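Local coordinates for MUTM (fpg) protein (Thermus thermophilus, PDB 1EE8) that belongs to the formamidopyrimidine-DNA glycosylase family, pairing a beta-rich N-terminal domain with an H2TH domain and a zinc finger, at residues D29-N35 / R100-G106; A39-L45 / F56-V62. One frame throughout, in Å; residues are numbered along the deposited sequence.

Overall arrangement
Both contacts belong to the mixed beta sheet of the N-terminal domain and lie on the same side of the chain's centre, their own centres about 17 Å apart. Contact 1 docks the short edge strand 33-34 in parallel onto strand 103-108; contact 2 is the open end of the hairpin made by strands 42-50 and 53-58. Strand 62-67 lies between 103-108 and 53-58, so the sheet itself connects the two. Residues 29-35 run on almost directly into 39-45, yet the contacts do not otherwise touch. The centre of contact 2 is about 24 Å from that of the chain, and this contact meets the second subunit. The zinc ion is held elsewhere, by Cys-238, Cys-241, Cys-258 and Cys-261.

Contact 1 of 2, residues D29-N35 / R100-G106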
loop_
_atom_site.group_PDB
_atom_site.type_symbol
_atom_site.label_atom_id
_atom_site.label_comp_id
_atom_site.label_asym_id
_atom_site.label_seq_id
_atom_site.Cartn_x
_atom_site.Cartn_y
_atom_site.Cartn_z
ATOM N N ASP A 29 10.988 0.744 9.573
ATOM C CA ASP A 29 11.788 -0.373 9.099
ATOM C C ASP A 29 11.046 -1.073 7.969
ATOM O O ASP A 29 10.520 -2.170 8.135
ATOM C CB ASP A 29 12.081 -1.364 10.225
ATOM C CG ASP A 29 13.011 -2.491 9.779
ATOM O OD1 ASP A 29 13.468 -3.273 10.643
ATOM O OD2 ASP A 29 13.281 -2.596 8.557
ATOM N N PRO A 30 10.993 -0.433 6.796
ATOM C CA PRO A 30 10.316 -0.993 5.624
ATOM C C PRO A 30 10.943 -2.309 5.161
ATOM O O PRO A 30 10.343 -3.051 4.390
ATOM C CB PRO A 30 10.430 0.128 4.589
ATOM C CG PRO A 30 11.686 0.869 5.010
ATOM C CD PRO A 30 11.521 0.910 6.509
ATOM N N ALA A 31 12.143 -2.607 5.653
ATOM C CA ALA A 31 12.824 -3.846 5.292
ATOM C C ALA A 31 12.136 -5.041 5.936
ATOM O O ALA A 31 11.958 -6.083 5.306
ATOM C CB ALA A 31 14.286 -3.797 5.738
ATOM N N ARG A 32 11.754 -4.883 7.200
ATOM C CA ARG A 32 11.100 -5.953 7.949
ATOM C C ARG A 32 9.571 -5.883 7.918
ATOM O O ARG A 32 8.894 -6.906 7.917
ATOM C CB ARG A 32 11.572 -5.930 9.405
ATOM C CG ARG A 32 13.048 -6.257 9.613
ATOM C CD ARG A 32 13.369 -6.365 11.107
ATOM N NE ARG A 32 14.724 -6.849 11.372
ATOM C CZ ARG A 32 15.828 -6.115 11.250
ATOM N NH1 ARG A 32 15.750 -4.845 10.868
ATOM N NH2 ARG A 32 17.018 -6.653 11.511
ATOM N N TYR A 33 9.034 -4.671 7.915
ATOM C CA TYR A 33 7.589 -4.465 7.891
ATOM C C TYR A 33 7.268 -3.911 6.523
ATOM O O TYR A 33 7.357 -2.710 6.281
ATOM C CB TYR A 33 7.220 -3.503 9.014
ATOM C CG TYR A 33 7.919 -3.912 10.282
ATOM C CD1 TYR A 33 7.936 -5.249 10.677
ATOM C CD2 TYR A 33 8.640 -2.990 11.039
ATOM C CE1 TYR A 33 8.661 -5.663 11.787
ATOM C CE2 TYR A 33 9.366 -3.398 12.152
ATOM C CZ TYR A 33 9.378 -4.736 12.514
ATOM O OH TYR A 33 10.151 -5.156 13.563
ATOM N N ARG A 34 6.903 -4.822 5.628
ATOM C CA ARG A 34 6.644 -4.489 4.237
ATOM C C ARG A 34 5.215 -4.199 3.836
ATOM O O ARG A 34 4.290 -4.932 4.202
ATOM C CB ARG A 34 7.181 -5.614 3.361
ATOM C CG ARG A 34 8.640 -5.925 3.613
ATOM C CD ARG A 34 9.031 -7.273 3.020
ATOM N NE ARG A 34 10.368 -7.662 3.458
ATOM C CZ ARG A 34 10.814 -8.914 3.497
ATOM N NH1 ARG A 34 10.028 -9.916 3.122
ATOM N NH2 ARG A 34 12.051 -9.164 3.910
ATOM N N ASN A 35 5.054 -3.125 3.065
ATOM C CA ASN A 35 3.753 -2.719 2.551
ATOM C C ASN A 35 2.684 -2.606 3.624
ATOM O O ASN A 35 1.535 -2.969 3.391
ATOM C CB ASN A 35 3.294 -3.718 1.483
ATOM C CG ASN A 35 4.286 -3.845 0.344
ATOM O OD1 ASN A 35 4.846 -4.918 0.098
ATOM N ND2 ASN A 35 4.516 -2.745 -0.352
ATOM N N ARG A 100 14.529 -9.087 16.678
ATOM C CA ARG A 100 14.168 -8.605 15.346
ATOM C C ARG A 100 13.957 -9.645 14.252
ATOM O O ARG A 100 14.228 -9.374 13.081
ATOM C CB ARG A 100 15.205 -7.580 14.864
ATOM C CG ARG A 100 15.558 -6.524 15.902
ATOM C CD ARG A 100 16.439 -5.428 15.325
ATOM N NE ARG A 100 15.678 -4.481 14.517
ATOM C CZ ARG A 100 16.209 -3.420 13.915
ATOM N NH1 ARG A 100 17.511 -3.176 14.026
ATOM N NH2 ARG A 100 15.442 -2.596 13.210
ATOM N N PHE A 101 13.471 -10.826 14.619
ATOM C CA PHE A 101 13.211 -11.859 13.623
ATOM C C PHE A 101 11.791 -11.718 13.079
ATOM O O PHE A 101 11.484 -12.190 11.983
ATOM C CB PHE A 101 13.407 -13.244 14.234
ATOM C CG PHE A 101 14.844 -13.644 14.354
ATOM C CD1 PHE A 101 15.588 -13.943 13.214
ATOM C CD2 PHE A 101 15.460 -13.719 15.600
ATOM C CE1 PHE A 101 16.928 -14.315 13.315
ATOM C CE2 PHE A 101 16.796 -14.088 15.713
ATOM C CZ PHE A 101 17.533 -14.388 14.569
ATOM N N GLY A 102 10.931 -11.059 13.845
ATOM C CA GLY A 102 9.563 -10.867 13.402
ATOM C C GLY A 102 9.470 -10.101 12.091
ATOM O O GLY A 102 10.362 -9.334 11.735
ATOM N N ARG A 103 8.379 -10.316 11.365
ATOM C CA ARG A 103 8.154 -9.634 10.101
ATOM C C ARG A 103 6.674 -9.290 9.983
ATOM O O ARG A 103 5.837 -9.935 10.606
ATOM C CB ARG A 103 8.554 -10.538 8.929
ATOM C CG ARG A 103 10.038 -10.883 8.859
ATOM C CD ARG A 103 10.848 -9.715 8.332
ATOM N NE ARG A 103 12.263 -10.054 8.178
ATOM C CZ ARG A 103 13.119 -10.181 9.190
ATOM N NH1 ARG A 103 14.389 -10.495 8.953
ATOM N NH2 ARG A 103 12.716 -9.984 10.437
ATOM N N LEU A 104 6.366 -8.259 9.205
ATOM C CA LEU A 104 4.981 -7.865 8.964
ATOM C C LEU A 104 4.832 -7.780 7.453
ATOM O O LEU A 104 5.737 -7.307 6.762
ATOM C CB LEU A 104 4.656 -6.499 9.586
ATOM C CG LEU A 104 4.446 -6.404 11.106
ATOM C CD1 LEU A 104 4.055 -4.962 11.466
ATOM C CD2 LEU A 104 3.364 -7.387 11.561
ATOM N N PHE A 105 3.695 -8.237 6.947
ATOM C CA PHE A 105 3.435 -8.224 5.515
ATOM C C PHE A 105 2.055 -7.673 5.194
ATOM O O PHE A 105 1.039 -8.231 5.614
ATOM C CB PHE A 105 3.512 -9.641 4.944
ATOM C CG PHE A 105 4.811 -10.339 5.202
ATOM C CD1 PHE A 105 5.874 -10.211 4.312
ATOM C CD2 PHE A 105 4.965 -11.148 6.322
ATOM C CE1 PHE A 105 7.075 -10.888 4.532
ATOM C CE2 PHE A 105 6.167 -11.830 6.551
ATOM C CZ PHE A 105 7.221 -11.697 5.648
ATOM N N GLY A 106 2.023 -6.576 4.449
ATOM C CA GLY A 106 0.754 -6.011 4.037
ATOM C C GLY A 106 0.517 -6.655 2.686
ATOM O O GLY A 106 1.362 -6.552 1.796
HETATM O O HOH W 1 12.816 -3.101 13.372
HETATM O O HOH W 2 16.139 -9.795 10.900
HETATM O O HOH W 3 11.158 -7.593 13.834
#
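The guanidinium of Arg-32 lies flat on that of Arg-100, centres 3.8 Å apart and planes 18° from parallel, with NE of Arg-100 over the middle of the Arg-32 group. At the edge of the Arg-32 group, in its plane, sits the carboxylate of Asp-29, and NH1 of Arg-32 reaches its OD1 at 2.8 Å on the syn side. The same OD1 makes a longer salt bridge, 3.3 Å, to NH2 of Arg-100, whose edge also holds a water shared with Asp-29. The Arg-103 guanidinium stands steeply to that of Arg-32, with the aliphatic CG of Arg-32 over one face. The Arg-103 chain bends at chi2 (-76°), which brings NH2 onto the carbonyls of Arg-100 and Gly-102. Arg-100 O therefore takes two arginine donors, Arg-103 NH2 and, at 3.1 Å, Arg-32 NE, which lies in the carbonyl plane on a lone pair, and a water besides. The Tyr-33 ring carries CB of Arg-32 over one face, while its CD1 packs 3.7 Å from CB of Leu-104; a water joins its hydroxyl to Gly-102 O.

The strands pair in parallel: Leu-104 N to Arg-32 O, Arg-34 N to Leu-104 O, and Gly-106 N to Arg-34 O at 2.8 Å. Arg-34 NE bonds to Ala-31 O, which holds NH1 3.4 Å from CE1 of Phe-105, at the ring edge.

Strand 33-34, outermost in the sheet, is thus held on 103-108 by backbone bonds and, just before it begins, by a salt-bridge network: Asp-29 OD1 bridges the two stacked guanidinium groups, its charge probably favouring their contact.

Contact 2 of 2, residues A39-L45 / F56-V62; sequences AEGRRIL and FALEGGV
Glu-59 N gives to Arg-43 O at 3.0 Å, and Leu-45 N to Ala-57 O at 2.7 Å, backbone bonds flanking the non-hydrogen-bonded antiparallel pair Ile-44 and Leu-58. A third hydrogen bond comes from a side chain: Arg-42 NH1 meets Glu-59 O at 3.1 Å, on a lone pair in the carbonyl plane and close to the guanidinium plane. The Arg-42 chain runs extended from CG to NE, and CG2 of Val-62 lies over one guanidinium face, offset toward the edge and 3.5 Å from CZ. NE is taken by Leu-38 O, and NH2 by Glu-40 O of the second subunit, so all three nitrogens are engaged. A water accepts from Arg-43 N, though its very short approach to Glu-59 OE1 is doubtful, while Arg-43 NH1 bonds to Gly-19 O. Ala-39 O is buried without a partner in the model.

Leu-58 spreads its two methyls: CD2 lies alongside Ile-44 CG1 at 3.6 Å, whereas CD1 comes unusually close to Ala-39 CB, 3.2 Å, a separation too short to rely on.

The chemistry implies a double duty for Arg-42: NH1 ties the turn 59-61 to the start of strand 42-50, and NH2 ties that start to the second subunit.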
loop_
_atom_site.group_PDB
_atom_site.type_symbol
_atom_site.label_atom_id
_atom_site.label_comp_id
_atom_site.label_asym_id
_atom_site.label_seq_id
_atom_site.Cartn_x
_atom_site.Cartn_y
_atom_site.Cartn_z
ATOM N N ALA A 39 -2.565 -1.693 4.801
ATOM C CA ALA A 39 -3.504 -2.012 5.870
ATOM C C ALA A 39 -4.127 -0.814 6.574
ATOM O O ALA A 39 -5.155 -0.949 7.237
ATOM C CB ALA A 39 -2.801 -2.890 6.911
ATOM N N GLU A 40 -3.515 0.354 6.430
ATOM C CA GLU A 40 -3.998 1.547 7.112
ATOM C C GLU A 40 -5.362 2.088 6.690
ATOM O O GLU A 40 -5.711 2.117 5.504
ATOM C CB GLU A 40 -2.938 2.648 7.020
ATOM C CG GLU A 40 -1.644 2.270 7.730
ATOM C CD GLU A 40 -0.603 3.374 7.684
ATOM O OE1 GLU A 40 0.184 3.484 8.645
ATOM O OE2 GLU A 40 -0.565 4.123 6.689
ATOM N N GLY A 41 -6.131 2.503 7.693
ATOM C CA GLY A 41 -7.449 3.051 7.464
ATOM C C GLY A 41 -8.482 2.005 7.108
ATOM O O GLY A 41 -9.362 2.260 6.301
ATOM N N ARG A 42 -8.375 0.827 7.709
ATOM C CA ARG A 42 -9.314 -0.251 7.431
ATOM C C ARG A 42 -9.749 -0.879 8.744
ATOM O O ARG A 42 -8.969 -0.946 9.703
ATOM C CB ARG A 42 -8.652 -1.326 6.560
ATOM C CG ARG A 42 -8.156 -0.847 5.210
ATOM C CD ARG A 42 -7.420 -1.963 4.508
ATOM N NE ARG A 42 -6.801 -1.526 3.258
ATOM C CZ ARG A 42 -7.443 -1.369 2.102
ATOM N NH1 ARG A 42 -8.739 -1.612 2.003
ATOM N NH2 ARG A 42 -6.773 -0.973 1.037
ATOM N N ARG A 43 -10.987 -1.345 8.799
ATOM C CA ARG A 43 -11.466 -1.969 10.021
ATOM C C ARG A 43 -10.989 -3.404 10.076
ATOM O O ARG A 43 -10.852 -4.065 9.047
ATOM C CB ARG A 43 -12.988 -1.913 10.096
ATOM C CG ARG A 43 -13.497 -0.518 10.371
ATOM C CD ARG A 43 -15.010 -0.444 10.395
ATOM N NE ARG A 43 -15.437 0.938 10.584
ATOM C CZ ARG A 43 -15.380 1.593 11.741
ATOM N NH1 ARG A 43 -14.921 0.987 12.832
ATOM N NH2 ARG A 43 -15.761 2.865 11.801
ATOM N N ILE A 44 -10.700 -3.866 11.284
ATOM C CA ILE A 44 -10.238 -5.227 11.489
ATOM C C ILE A 44 -11.470 -6.120 11.586
ATOM O O ILE A 44 -12.258 -5.996 12.522
ATOM C CB ILE A 44 -9.416 -5.331 12.788
ATOM C CG1 ILE A 44 -8.181 -4.425 12.680
ATOM C CG2 ILE A 44 -9.024 -6.784 13.050
ATOM C CD1 ILE A 44 -7.307 -4.416 13.913
ATOM N N LEU A 45 -11.625 -7.012 10.615
ATOM C CA LEU A 45 -12.765 -7.920 10.573
ATOM C C LEU A 45 -12.523 -9.253 11.268
ATOM O O LEU A 45 -13.463 -9.908 11.714
ATOM C CB LEU A 45 -13.164 -8.166 9.122
ATOM C CG LEU A 45 -13.427 -6.879 8.331
ATOM C CD1 LEU A 45 -13.893 -7.227 6.925
ATOM C CD2 LEU A 45 -14.470 -6.040 9.054
ATOM N N PHE A 56 -4.381 -10.494 10.264
ATOM C CA PHE A 56 -5.441 -9.546 10.551
ATOM C C PHE A 56 -6.200 -9.350 9.240
ATOM O O PHE A 56 -5.625 -8.882 8.251
ATOM C CB PHE A 56 -4.859 -8.206 11.013
ATOM C CG PHE A 56 -4.213 -8.257 12.367
ATOM C CD1 PHE A 56 -4.938 -7.938 13.512
ATOM C CD2 PHE A 56 -2.882 -8.644 12.504
ATOM C CE1 PHE A 56 -4.345 -8.006 14.775
ATOM C CE2 PHE A 56 -2.284 -8.714 13.759
ATOM C CZ PHE A 56 -3.019 -8.394 14.896
ATOM N N ALA A 57 -7.470 -9.740 9.220
ATOM C CA ALA A 57 -8.294 -9.573 8.023
ATOM C C ALA A 57 -8.864 -8.160 8.083
ATOM O O ALA A 57 -9.547 -7.790 9.043
ATOM C CB ALA A 57 -9.420 -10.603 7.996
ATOM N N LEU A 58 -8.579 -7.373 7.052
ATOM C CA LEU A 58 -9.020 -5.990 7.000
ATOM C C LEU A 58 -10.038 -5.726 5.899
ATOM O O LEU A 58 -9.929 -6.244 4.788
ATOM C CB LEU A 58 -7.801 -5.091 6.809
ATOM C CG LEU A 58 -6.704 -5.395 7.833
ATOM C CD1 LEU A 58 -5.420 -4.685 7.450
ATOM C CD2 LEU A 58 -7.178 -4.975 9.223
ATOM N N GLU A 59 -11.024 -4.904 6.219
ATOM C CA GLU A 59 -12.073 -4.556 5.275
ATOM C C GLU A 59 -11.464 -4.045 3.970
ATOM O O GLU A 59 -10.554 -3.220 3.983
ATOM C CB GLU A 59 -12.963 -3.492 5.903
ATOM C CG GLU A 59 -14.242 -3.202 5.152
ATOM C CD GLU A 59 -15.179 -2.339 5.970
ATOM O OE1 GLU A 59 -14.761 -1.238 6.391
ATOM O OE2 GLU A 59 -16.332 -2.764 6.197
ATOM N N GLY A 60 -11.955 -4.547 2.839
ATOM C CA GLY A 60 -11.427 -4.102 1.564
ATOM C C GLY A 60 -10.501 -5.100 0.895
ATOM O O GLY A 60 -9.802 -4.761 -0.063
ATOM N N GLY A 61 -10.480 -6.325 1.410
ATOM C CA GLY A 61 -9.657 -7.370 0.823
ATOM C C GLY A 61 -8.164 -7.287 1.070
ATOM O O GLY A 61 -7.369 -7.586 0.183
ATOM N N VAL A 62 -7.783 -6.889 2.277
ATOM C CA VAL A 62 -6.378 -6.776 2.641
ATOM C C VAL A 62 -6.081 -7.612 3.884
ATOM O O VAL A 62 -6.967 -7.854 4.706
ATOM C CB VAL A 62 -6.006 -5.300 2.945
ATOM C CG1 VAL A 62 -4.691 -5.235 3.698
ATOM C CG2 VAL A 62 -5.910 -4.500 1.637
HETATM O O HOH W 4 -12.628 -0.202 6.809
#